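Long-range contacts in alanine racemase (Enterococcus faecalis, PDB 3E5P), which binds pyridoxal-5'-phosphate in a TIM-barrel domain characteristic of the alanine racemase family and pairs with a second copy of itself: residues 135-140 with 167-172; 125-130 with 159-164. The protein carries 1 engineered substitution. All coordinates share one frame; numbering follows the deposited sequence.

In the fold
Both contacts belong to the neighbouring strands 127-132 and 161-167 of the eight-stranded parallel barrel, or to the loops that follow them, at different levels. Interaction 2 pairs the beginnings of these strands, whereas interaction 1 brings together the loops that follow them, about 23 Å away between centres. The segments alternate along the chain, 125-130, 135-140, 159-164 and 167-172, with helix 146-156 making the connection between the two strands. The contacts touch where Phe167 CE2 packs on His130 CB at 3.7 Å. Interaction 1 meets both pyridoxal-5'-phosphate and the second subunit, while interaction 2 is touched by no other protein chain, so one strand pair links barrel framework to cofactor site and dimer interface.

Interaction 1: residues 135-140 with 167-172; sequences TGMGRI and FTHFST. With PLP (pyridoxal-5'-phosphate), chain J.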
loop_
_atom_site.group_PDB
_atom_site.type_symbol
_atom_site.label_atom_id
_atom_site.label_comp_id
_atom_site.label_asym_id
_atom_site.label_seq_id
_atom_site.Cartn_x
_atom_site.Cartn_y
_atom_site.Cartn_z
ATOM N N THR C 135 -2.360 -0.342 30.743
ATOM C CA THR C 135 -3.327 -0.994 31.630
ATOM C C THR C 135 -4.215 -1.888 30.768
ATOM O O THR C 135 -5.420 -1.923 30.991
ATOM C CB THR C 135 -4.111 0.343 31.813
ATOM O OG1 THR C 135 -4.622 0.777 30.551
ATOM C CG2 THR C 135 -3.230 1.426 32.400
ATOM N N GLY C 136 -3.661 -2.597 29.784
ATOM C CA GLY C 136 -4.514 -3.481 28.999
ATOM C C GLY C 136 -4.276 -3.717 27.520
ATOM O O GLY C 136 -4.700 -4.743 26.990
ATOM N N MET C 137 -3.626 -2.780 26.840
ATOM C CA MET C 137 -3.356 -2.934 25.414
ATOM C C MET C 137 -2.229 -3.948 25.220
ATOM O O MET C 137 -2.157 -4.620 24.193
ATOM C CB MET C 137 -2.980 -1.581 24.800
ATOM C CG MET C 137 -2.691 -1.593 23.300
ATOM S SD MET C 137 -4.102 -1.970 22.230
ATOM C CE MET C 137 -3.254 -2.499 20.762
ATOM N N GLY C 138 -1.357 -4.061 26.218
ATOM C CA GLY C 138 -0.263 -5.015 26.146
ATOM C C GLY C 138 0.827 -4.679 25.143
ATOM O O GLY C 138 1.719 -5.485 24.897
ATOM N N ARG C 139 0.764 -3.492 24.556
ATOM C CA ARG C 139 1.772 -3.085 23.586
ATOM C C ARG C 139 3.015 -2.504 24.283
ATOM O O ARG C 139 4.051 -3.166 24.404
ATOM C CB ARG C 139 1.178 -2.044 22.634
ATOM C CG ARG C 139 2.108 -1.579 21.527
ATOM C CD ARG C 139 1.533 -0.364 20.816
ATOM N NE ARG C 139 0.156 -0.577 20.381
ATOM C CZ ARG C 139 -0.576 0.332 19.743
ATOM N NH1 ARG C 139 -0.065 1.522 19.457
ATOM N NH2 ARG C 139 -1.822 0.056 19.391
ATOM N N ILE C 140 2.895 -1.272 24.763
ATOM C CA ILE C 140 4.009 -0.600 25.413
ATOM C C ILE C 140 3.542 0.243 26.599
ATOM O O ILE C 140 2.379 0.637 26.663
ATOM C CB ILE C 140 4.738 0.288 24.384
ATOM C CG1 ILE C 140 5.606 -0.584 23.474
ATOM C CG2 ILE C 140 5.548 1.338 25.069
ATOM C CD1 ILE C 140 6.400 0.199 22.440
ATOM N N PHE C 167 -0.387 9.162 29.733
ATOM C CA PHE C 167 -1.553 8.625 29.051
ATOM C C PHE C 167 -1.586 7.120 28.917
ATOM O O PHE C 167 -0.577 6.451 29.108
ATOM C CB PHE C 167 -1.609 9.227 27.658
ATOM C CG PHE C 167 -0.518 8.738 26.754
ATOM C CD1 PHE C 167 -0.812 7.909 25.673
ATOM C CD2 PHE C 167 0.805 9.102 26.977
ATOM C CE1 PHE C 167 0.203 7.451 24.819
ATOM C CE2 PHE C 167 1.826 8.652 26.136
ATOM C CZ PHE C 167 1.527 7.828 25.056
ATOM N N THR C 168 -2.761 6.602 28.575
ATOM C CA THR C 168 -2.959 5.171 28.346
ATOM C C THR C 168 -3.765 5.066 27.057
ATOM O O THR C 168 -4.133 6.091 26.476
ATOM C CB THR C 168 -3.740 4.487 29.494
ATOM O OG1 THR C 168 -3.633 3.067 29.355
ATOM C CG2 THR C 168 -5.208 4.863 29.452
ATOM N N HIS C 169 -4.037 3.843 26.603
ATOM C CA HIS C 169 -4.802 3.641 25.367
ATOM C C HIS C 169 -5.693 2.419 25.515
ATOM O O HIS C 169 -5.224 1.381 25.966
ATOM C CB HIS C 169 -3.836 3.440 24.202
ATOM C CG HIS C 169 -4.492 3.422 22.860
ATOM N ND1 HIS C 169 -5.227 4.483 22.378
ATOM C CD2 HIS C 169 -4.473 2.499 21.871
ATOM C CE1 HIS C 169 -5.629 4.219 21.149
ATOM N NE2 HIS C 169 -5.183 3.022 20.815
ATOM N N PHE C 170 -6.966 2.542 25.134
ATOM C CA PHE C 170 -7.936 1.438 25.248
ATOM C C PHE C 170 -7.926 0.520 24.029
ATOM O O PHE C 170 -7.878 0.988 22.895
ATOM C CB PHE C 170 -9.356 1.986 25.440
ATOM C CG PHE C 170 -9.559 2.711 26.739
ATOM C CD1 PHE C 170 -9.661 2.012 27.931
ATOM C CD2 PHE C 170 -9.593 4.101 26.778
ATOM C CE1 PHE C 170 -9.791 2.684 29.153
ATOM C CE2 PHE C 170 -9.721 4.785 27.995
ATOM C CZ PHE C 170 -9.819 4.071 29.184
ATOM N N SER C 171 -7.989 -0.785 24.266
ATOM C CA SER C 171 -7.987 -1.765 23.181
ATOM C C SER C 171 -9.387 -2.184 22.711
ATOM O O SER C 171 -9.536 -2.712 21.605
ATOM C CB SER C 171 -7.234 -3.022 23.617
ATOM O OG SER C 171 -7.932 -3.704 24.647
ATOM N N THR C 172 -10.406 -1.962 23.542
ATOM C CA THR C 172 -11.758 -2.349 23.174
ATOM C C THR C 172 -12.812 -1.278 23.436
ATOM O O THR C 172 -13.908 -1.573 23.930
ATOM C CB THR C 172 -12.164 -3.628 23.911
ATOM O OG1 THR C 172 -12.250 -3.369 25.320
ATOM C CG2 THR C 172 -11.135 -4.724 23.647
HETATM N N1 PLP J . -4.134 6.747 20.165
HETATM C C2 PLP J . -3.182 5.913 19.727
HETATM C C2A PLP J . -2.186 5.500 20.735
HETATM C C3 PLP J . -3.141 5.486 18.407
HETATM O O3 PLP J . -2.476 4.357 18.154
HETATM C C4 PLP J . -4.075 5.899 17.446
HETATM C C4A PLP J . -3.573 6.268 16.044
HETATM O O4A PLP J . -2.843 5.695 15.234
HETATM C C5 PLP J . -5.085 6.727 17.969
HETATM C C6 PLP J . -5.066 7.154 19.290
HETATM C C5A PLP J . -6.372 7.017 17.282
HETATM O O4P PLP J . -7.368 6.106 17.574
HETATM P P PLP J . -8.515 6.033 16.547
HETATM O O1P PLP J . -9.373 7.125 16.814
HETATM O O2P PLP J . -9.420 4.944 16.723
HETATM O O3P PLP J . -7.954 6.073 15.213
HETATM O O HOH W 1 -2.724 -0.251 27.540
#
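Two protein groups grip Thr168 OG1: Thr135 OG1 donates a hydrogen bond to it at 2.8 Å, and the hydroxyl is also bonded to the backbone oxygen of Val133. Thr168 holds OG1 opposite its own backbone N (chi1 -167°), which turns the hydroxyl toward the 135-140 loop. A water adds a second bridge; it accepts from Met137 N at 2.8 Å and bonds weakly to Thr135 N and His169 O. Further along, Met137 folds at chi2 (66°) and lays SD against Ser171 CB, 3.6 Å away. The imidazole of His169 faces the cofactor, whose methyl C2A sits over the ring centre, 3.6 Å above its plane, while His169 CE1 comes within 3.1 Å of PLP N1. In-plane at the edge of the Arg139 guanidinium lies PLP O3, yet NH1 remains 3.9 Å from that oxygen. Both imidazole nitrogens have partners beyond the loops, ND1 with Arg222 and NE2 with Tyr267 of the second subunit; Arg222 also bonds the cofactor. These two bonds should fix the ring's rotation, so that the cofactor meets a flat surface whose orientation depends on both subunits.

Interaction 2: residues 125-130 with 159-164; sequences TPLRVH and KEFLWE
The His130 ring has the backbone carbon of Glu164 over one face, offset toward the rim, and the carboxyl carbon CD of the same residue in plane at its edge. From that edge His130 NE2 donates a fairly straight bond to Glu164 OE1 at 2.7 Å. The oxygen receives it on its anti lone pair, and the carboxylate stands 82° from the imidazole plane. OE1 also bonds Ser103, and His130 ND1 bonds His203, so the pair belongs to a polar chain across adjoining strands. At the Phe161 ring, Leu127 CD1 lies at the edge, 4.0 Å from Phe161 CE1, while Val129 CG1 approaches Phe161 CD1 obliquely. Val129 CG2 meets Trp163 at its methylene CB, 4.0 Å away; chi1 of 82° sets the indole between the backbone N and carbonyl carbon, directing it off toward helix 146-156.

Backbone bonds fasten the strands. Leu127 N donates to Glu160 O at 3.0 Å and Val129 N to Leu162 O at 2.9 Å, whereas the return bonds, Leu162 N to Leu127 O and Glu164 N to Val129 O, are weak. Just before strand 127-132, Pro126 lies beside Leu162 of the neighbouring strand, with Pro126 CB and Leu162 CB 3.7 Å apart. Arg128 crosses near Glu164, but that ion pair is doubtful, and its firmer partner is Asp101.

Leu127, Val129, Phe161 and Trp163 share one sheet face, packed by helices 109-116 and 146-156, while Arg128 and Leu162 occupy the other. Parallel strands whose segments 127-130 and 161-164 diverge by 41°, joined through helix 146-156, form a beta-alpha-beta crossover, the repeating element of the TIM barrel.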
loop_
_atom_site.group_PDB
_atom_site.type_symbol
_atom_site.label_atom_id
_atom_site.label_comp_id
_atom_site.label_asym_id
_atom_site.label_seq_id
_atom_site.Cartn_x
_atom_site.Cartn_y
_atom_site.Cartn_z
ATOM N N THR C 125 16.074 23.959 26.545
ATOM C CA THR C 125 15.156 23.257 25.669
ATOM C C THR C 125 14.812 21.924 26.307
ATOM O O THR C 125 15.244 20.881 25.846
ATOM C CB THR C 125 15.796 23.007 24.289
ATOM O OG1 THR C 125 16.399 24.221 23.816
ATOM C CG2 THR C 125 14.737 22.571 23.283
ATOM N N PRO C 126 14.037 21.945 27.394
ATOM C CA PRO C 126 13.691 20.672 28.028
ATOM C C PRO C 126 12.951 19.754 27.057
ATOM O O PRO C 126 12.265 20.223 26.153
ATOM C CB PRO C 126 12.836 21.102 29.221
ATOM C CG PRO C 126 12.172 22.339 28.720
ATOM C CD PRO C 126 13.301 23.058 28.015
ATOM N N LEU C 127 13.118 18.449 27.243
ATOM C CA LEU C 127 12.483 17.441 26.397
ATOM C C LEU C 127 11.083 17.172 26.936
ATOM O O LEU C 127 10.932 16.778 28.095
ATOM C CB LEU C 127 13.296 16.145 26.440
ATOM C CG LEU C 127 13.220 15.169 25.268
ATOM C CD1 LEU C 127 13.857 13.864 25.695
ATOM C CD2 LEU C 127 11.793 14.944 24.843
ATOM N N ARG C 128 10.069 17.402 26.102
ATOM C CA ARG C 128 8.672 17.178 26.492
ATOM C C ARG C 128 8.359 15.691 26.382
ATOM O O ARG C 128 8.286 15.155 25.276
ATOM C CB ARG C 128 7.710 17.916 25.563
ATOM C CG ARG C 128 7.912 19.405 25.402
ATOM C CD ARG C 128 7.004 19.886 24.281
ATOM N NE ARG C 128 6.986 21.330 24.132
ATOM C CZ ARG C 128 6.233 21.974 23.244
ATOM N NH1 ARG C 128 5.436 21.295 22.425
ATOM N NH2 ARG C 128 6.279 23.302 23.169
ATOM N N VAL C 129 8.158 15.032 27.517
ATOM C CA VAL C 129 7.861 13.611 27.492
ATOM C C VAL C 129 6.494 13.255 28.070
ATOM O O VAL C 129 6.067 13.811 29.079
ATOM C CB VAL C 129 8.941 12.806 28.255
ATOM C CG1 VAL C 129 10.305 13.450 28.042
ATOM C CG2 VAL C 129 8.598 12.724 29.736
ATOM N N HIS C 130 5.801 12.337 27.406
ATOM C CA HIS C 130 4.501 11.858 27.878
ATOM C C HIS C 130 4.737 10.403 28.269
ATOM O O HIS C 130 5.184 9.608 27.452
ATOM C CB HIS C 130 3.427 11.917 26.772
ATOM C CG HIS C 130 2.978 13.303 26.424
ATOM N ND1 HIS C 130 1.654 13.614 26.179
ATOM C CD2 HIS C 130 3.674 14.455 26.255
ATOM C CE1 HIS C 130 1.557 14.897 25.876
ATOM N NE2 HIS C 130 2.767 15.430 25.914
ATOM N N LYS C 159 15.855 18.940 35.292
ATOM C CA LYS C 159 15.451 20.107 34.513
ATOM C C LYS C 159 15.568 19.826 33.024
ATOM O O LYS C 159 14.936 20.497 32.211
ATOM C CB LYS C 159 16.341 21.312 34.845
ATOM C CG LYS C 159 16.790 21.416 36.296
ATOM C CD LYS C 159 17.793 22.566 36.486
ATOM C CE LYS C 159 18.399 22.593 37.902
ATOM N NZ LYS C 159 19.327 21.445 38.165
ATOM N N GLU C 160 16.397 18.850 32.665
ATOM C CA GLU C 160 16.598 18.502 31.260
ATOM C C GLU C 160 15.291 17.998 30.670
ATOM O O GLU C 160 15.067 18.071 29.466
ATOM C CB GLU C 160 17.669 17.419 31.123
ATOM C CG GLU C 160 19.073 17.850 31.534
ATOM C CD GLU C 160 19.198 18.141 33.018
ATOM O OE1 GLU C 160 19.202 17.176 33.811
ATOM O OE2 GLU C 160 19.294 19.331 33.389
ATOM N N PHE C 161 14.433 17.482 31.543
ATOM C CA PHE C 161 13.140 16.961 31.139
ATOM C C PHE C 161 12.010 17.927 31.474
ATOM O O PHE C 161 12.195 18.925 32.177
ATOM C CB PHE C 161 12.856 15.618 31.824
ATOM C CG PHE C 161 13.715 14.482 31.337
ATOM C CD1 PHE C 161 13.723 14.123 29.990
ATOM C CD2 PHE C 161 14.499 13.753 32.232
ATOM C CE1 PHE C 161 14.497 13.054 29.545
ATOM C CE2 PHE C 161 15.277 12.681 31.793
ATOM C CZ PHE C 161 15.276 12.331 30.451
ATOM N N LEU C 162 10.837 17.597 30.955
ATOM C CA LEU C 162 9.627 18.364 31.164
ATOM C C LEU C 162 8.538 17.390 30.800
ATOM O O LEU C 162 8.430 17.002 29.640
ATOM C CB LEU C 162 9.598 19.564 30.222
ATOM C CG LEU C 162 8.353 20.459 30.198
ATOM C CD1 LEU C 162 7.240 19.781 29.429
ATOM C CD2 LEU C 162 7.928 20.803 31.623
ATOM N N TRP C 163 7.744 16.958 31.772
ATOM C CA TRP C 163 6.704 16.009 31.421
ATOM C C TRP C 163 5.365 16.672 31.176
ATOM O O TRP C 163 4.682 17.150 32.078
ATOM C CB TRP C 163 6.620 14.853 32.435
ATOM C CG TRP C 163 5.871 15.068 33.683
ATOM C CD1 TRP C 163 6.088 16.033 34.609
ATOM C CD2 TRP C 163 4.840 14.224 34.209
ATOM N NE1 TRP C 163 5.261 15.844 35.699
ATOM C CE2 TRP C 163 4.484 14.737 35.477
ATOM C CE3 TRP C 163 4.186 13.081 33.736
ATOM C CZ2 TRP C 163 3.500 14.146 36.281
ATOM C CZ3 TRP C 163 3.208 12.492 34.536
ATOM C CH2 TRP C 163 2.876 13.028 35.796
ATOM N N GLU C 164 5.042 16.699 29.893
ATOM C CA GLU C 164 3.843 17.294 29.349
ATOM C C GLU C 164 2.604 16.466 29.697
ATOM O O GLU C 164 1.535 17.012 29.974
ATOM C CB GLU C 164 4.029 17.385 27.834
ATOM C CG GLU C 164 3.463 18.599 27.149
ATOM C CD GLU C 164 3.978 18.718 25.721
ATOM O OE1 GLU C 164 3.961 17.702 24.993
ATOM O OE2 GLU C 164 4.396 19.825 25.325
#